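Local coordinates for protein amino Transferase (Eubacterium rectale, PDB 3ELE) that probably transfers amino groups between amino acids and keto acids, using bound pyridoxal-5'-phosphate as its cofactor, at residues Y335-A340 and P368-I373. Numbering follows the deposited sequence.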
ATOM      1  N   TYR A 335     -16.288 -15.514  13.503  1.00 34.63           N
ATOM      2  CA  TYR A 335     -15.867 -15.415  14.890  1.00 35.26           C
ATOM      3  C   TYR A 335     -17.074 -15.653  15.799  1.00 35.83           C
ATOM      4  O   TYR A 335     -18.151 -15.087  15.556  1.00 37.85           O
ATOM      5  CB  TYR A 335     -15.312 -14.026  15.143  1.00 36.19           C
ATOM      6  CG  TYR A 335     -14.277 -13.598  14.149  1.00 36.41           C
ATOM      7  CD1 TYR A 335     -12.986 -14.122  14.189  1.00 38.83           C
ATOM      8  CD2 TYR A 335     -14.594 -12.694  13.133  1.00 35.72           C
ATOM      9  CE1 TYR A 335     -12.022 -13.739  13.250  1.00 38.02           C
ATOM     10  CE2 TYR A 335     -13.651 -12.309  12.201  1.00 38.31           C
ATOM     11  CZ  TYR A 335     -12.361 -12.833  12.261  1.00 36.34           C
ATOM     12  OH  TYR A 335     -11.421 -12.443  11.349  1.00 37.84           O
HETATM   13  N   MSE A 336     -16.920 -16.504  16.811  1.00 35.44           N
HETATM   14  CA  MSE A 336     -17.975 -16.697  17.790  1.00 34.53           C
HETATM   15  C   MSE A 336     -17.578 -16.003  19.096  1.00 34.38           C
HETATM   16  O   MSE A 336     -16.454 -16.188  19.596  1.00 34.68           O
HETATM   17  CB  MSE A 336     -18.280 -18.158  18.009  1.00 35.32           C
HETATM   18  CG  MSE A 336     -19.558 -18.363  18.839  1.00 33.61           C
HETATM   19 SE   MSE A 336     -20.166 -20.115  18.717  0.75 33.42          SE
HETATM   20  CE  MSE A 336     -20.694 -20.082  16.892  1.00 30.42           C
ATOM     21  N   PHE A 337     -18.520 -15.236  19.641  1.00 32.64           N
ATOM     22  CA  PHE A 337     -18.327 -14.461  20.866  1.00 33.36           C
ATOM     23  C   PHE A 337     -18.999 -15.268  21.989  1.00 33.66           C
ATOM     24  O   PHE A 337     -20.227 -15.454  21.986  1.00 34.40           O
ATOM     25  CB  PHE A 337     -18.925 -13.054  20.672  1.00 32.36           C
ATOM     26  CG  PHE A 337     -18.125 -11.960  21.305  1.00 34.14           C
ATOM     27  CD1 PHE A 337     -16.807 -11.751  20.924  1.00 32.41           C
ATOM     28  CD2 PHE A 337     -18.698 -11.087  22.238  1.00 34.44           C
ATOM     29  CE1 PHE A 337     -16.051 -10.750  21.505  1.00 30.71           C
ATOM     30  CE2 PHE A 337     -17.953 -10.061  22.798  1.00 33.74           C
ATOM     31  CZ  PHE A 337     -16.633  -9.885  22.416  1.00 32.44           C
ATOM     32  N   VAL A 338     -18.173 -15.779  22.914  1.00 33.24           N
ATOM     33  CA  VAL A 338     -18.604 -16.670  24.008  1.00 32.06           C
ATOM     34  C   VAL A 338     -18.285 -16.016  25.351  1.00 31.70           C
ATOM     35  O   VAL A 338     -17.199 -15.419  25.522  1.00 31.60           O
ATOM     36  CB  VAL A 338     -17.887 -18.033  23.890  1.00 31.93           C
ATOM     37  CG1 VAL A 338     -18.315 -19.032  24.996  1.00 32.51           C
ATOM     38  CG2 VAL A 338     -18.129 -18.647  22.516  1.00 27.91           C
ATOM     39  N   LYS A 339     -19.231 -16.086  26.291  1.00 31.09           N
ATOM     40  CA  LYS A 339     -19.001 -15.529  27.611  1.00 31.18           C
ATOM     41  C   LYS A 339     -18.009 -16.407  28.399  1.00 31.85           C
ATOM     42  O   LYS A 339     -18.152 -17.633  28.429  1.00 30.40           O
ATOM     43  CB  LYS A 339     -20.296 -15.310  28.425  1.00 32.88           C
ATOM     44  CG  LYS A 339     -19.928 -14.439  29.628  1.00 35.28           C
ATOM     45  CD  LYS A 339     -20.951 -13.714  30.408  1.00 42.85           C
ATOM     46  CE  LYS A 339     -20.191 -12.592  31.237  1.00 42.72           C
ATOM     47  NZ  LYS A 339     -18.755 -12.942  31.720  1.00 35.41           N
ATOM     48  N   ALA A 340     -17.007 -15.769  29.016  1.00 32.32           N
ATOM     49  CA  ALA A 340     -16.027 -16.476  29.859  1.00 32.86           C
ATOM     50  C   ALA A 340     -16.721 -17.032  31.115  1.00 34.26           C
ATOM     51  O   ALA A 340     -17.745 -16.492  31.554  1.00 36.29           O
ATOM     52  CB  ALA A 340     -14.890 -15.548  30.261  1.00 31.68           C
ATOM     53  N   PRO A 368     -14.390  -6.993  28.192  1.00 39.30           N
ATOM     54  CA  PRO A 368     -14.026  -7.895  29.284  1.00 38.48           C
ATOM     55  C   PRO A 368     -15.159  -8.892  29.620  1.00 36.80           C
ATOM     56  O   PRO A 368     -16.353  -8.571  29.472  1.00 34.54           O
ATOM     57  CB  PRO A 368     -13.786  -6.948  30.476  1.00 40.17           C
ATOM     58  CG  PRO A 368     -13.615  -5.590  29.897  1.00 38.40           C
ATOM     59  CD  PRO A 368     -14.385  -5.578  28.627  1.00 39.47           C
ATOM     60  N   GLY A 369     -14.764 -10.078  30.072  1.00 35.26           N
ATOM     61  CA  GLY A 369     -15.693 -11.153  30.406  1.00 34.49           C
ATOM     62  C   GLY A 369     -16.109 -12.071  29.268  1.00 34.30           C
ATOM     63  O   GLY A 369     -16.819 -13.040  29.514  1.00 33.10           O
ATOM     64  N   TRP A 370     -15.666 -11.776  28.039  1.00 33.64           N
ATOM     65  CA  TRP A 370     -15.992 -12.552  26.834  1.00 32.32           C
ATOM     66  C   TRP A 370     -14.720 -12.995  26.146  1.00 31.87           C
ATOM     67  O   TRP A 370     -13.624 -12.560  26.498  1.00 32.16           O
ATOM     68  CB  TRP A 370     -16.813 -11.699  25.861  1.00 32.13           C
ATOM     69  CG  TRP A 370     -18.183 -11.381  26.340  1.00 33.26           C
ATOM     70  CD1 TRP A 370     -18.512 -10.479  27.298  1.00 31.13           C
ATOM     71  CD2 TRP A 370     -19.421 -11.982  25.908  1.00 35.03           C
ATOM     72  NE1 TRP A 370     -19.862 -10.464  27.486  1.00 31.04           N
ATOM     73  CE2 TRP A 370     -20.456 -11.359  26.638  1.00 31.47           C
ATOM     74  CE3 TRP A 370     -19.757 -12.967  24.956  1.00 33.29           C
ATOM     75  CZ2 TRP A 370     -21.824 -11.691  26.467  1.00 31.50           C
ATOM     76  CZ3 TRP A 370     -21.115 -13.306  24.774  1.00 32.45           C
ATOM     77  CH2 TRP A 370     -22.135 -12.656  25.528  1.00 33.91           C
ATOM     78  N   VAL A 371     -14.868 -13.921  25.204  1.00 31.77           N
ATOM     79  CA  VAL A 371     -13.757 -14.389  24.381  1.00 30.65           C
ATOM     80  C   VAL A 371     -14.205 -14.550  22.930  1.00 30.48           C
ATOM     81  O   VAL A 371     -15.395 -14.705  22.658  1.00 30.42           O
ATOM     82  CB  VAL A 371     -13.179 -15.725  24.875  1.00 31.44           C
ATOM     83  CG1 VAL A 371     -12.640 -15.582  26.298  1.00 28.55           C
ATOM     84  CG2 VAL A 371     -14.225 -16.884  24.758  1.00 29.65           C
ATOM     85  N   ARG A 372     -13.239 -14.500  22.022  1.00 30.92           N
ATOM     86  CA  ARG A 372     -13.465 -14.693  20.605  1.00 31.80           C
ATOM     87  C   ARG A 372     -12.849 -16.034  20.213  1.00 31.53           C
ATOM     88  O   ARG A 372     -11.651 -16.272  20.441  1.00 31.45           O
ATOM     89  CB  ARG A 372     -12.820 -13.589  19.774  1.00 32.10           C
ATOM     90  CG  ARG A 372     -13.171 -13.740  18.283  1.00 32.03           C
ATOM     91  CD  ARG A 372     -12.364 -12.854  17.400  1.00 34.61           C
ATOM     92  NE  ARG A 372     -11.007 -13.348  17.194  1.00 32.03           N
ATOM     93  CZ  ARG A 372     -10.124 -12.816  16.339  1.00 36.77           C
ATOM     94  NH1 ARG A 372     -10.419 -11.758  15.616  1.00 37.23           N
ATOM     95  NH2 ARG A 372      -8.915 -13.349  16.229  1.00 35.41           N
ATOM     96  N   ILE A 373     -13.672 -16.872  19.584  1.00 32.80           N
ATOM     97  CA  ILE A 373     -13.283 -18.196  19.084  1.00 32.69           C
ATOM     98  C   ILE A 373     -13.493 -18.142  17.555  1.00 33.43           C
ATOM     99  O   ILE A 373     -14.618 -18.038  17.084  1.00 35.52           O
ATOM    100  CB  ILE A 373     -14.180 -19.304  19.720  1.00 32.66           C
ATOM    101  CG1 ILE A 373     -14.186 -19.207  21.255  1.00 33.97           C
ATOM    102  CG2 ILE A 373     -13.744 -20.674  19.258  1.00 32.94           C
ATOM    103  CD1 ILE A 373     -14.873 -20.359  22.000  1.00 31.56           C
TER
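With CG anti to its backbone N (chi1 -175°) and a bend at chi3 (77°), Arg372 runs alongside Tyr335, whose CG stands anti to the carbonyl carbon, and the guanidinium and phenol planes lie nearly parallel, 12° apart, one over the other. Tyr335 CE1 sits over one guanidinium face, offset toward the rim and 3.5 Å from Arg372 NH1, while Arg372 CD rests on Tyr335 CD1. The tips are held from outside: Arg372 NH2 bonds to the carbonyl of Ser41 and NH1 to the amide oxygen of Asn183, and the Tyr335 hydroxyl meets that of Tyr220. An alanine in place of Arg372 would probably leave Asn183 OD1 and the Ser41 carbonyl without these donors and open a gap beside the Tyr335 ring, which lies close to the cofactor.

The backbones of 335-339 and 370-373 form the central antiparallel pair of the four-stranded sheet in the small domain of this class I/II aminotransferase. Met336 and Ile373 exchange two backbone hydrogen bonds, as do Val338 and Val371. On the Arg372 face, Phe337 CD2 comes within 3.5 Å of Trp370 CE3, the planes nearly parallel but slid apart, and Lys339 CB stands over the indole six-membered ring, 4.1 Å from its centroid. On the opposite face Val338 CG2 touches Ile373 CD1 at 3.7 Å, and helices 306-323 and 345-353 pack against this side. At the far end Gly369 O accepts from Ala340 N at 2.8 Å and Lys339 NZ at 2.9 Å, the two donors arriving from opposite faces of the carbonyl plane.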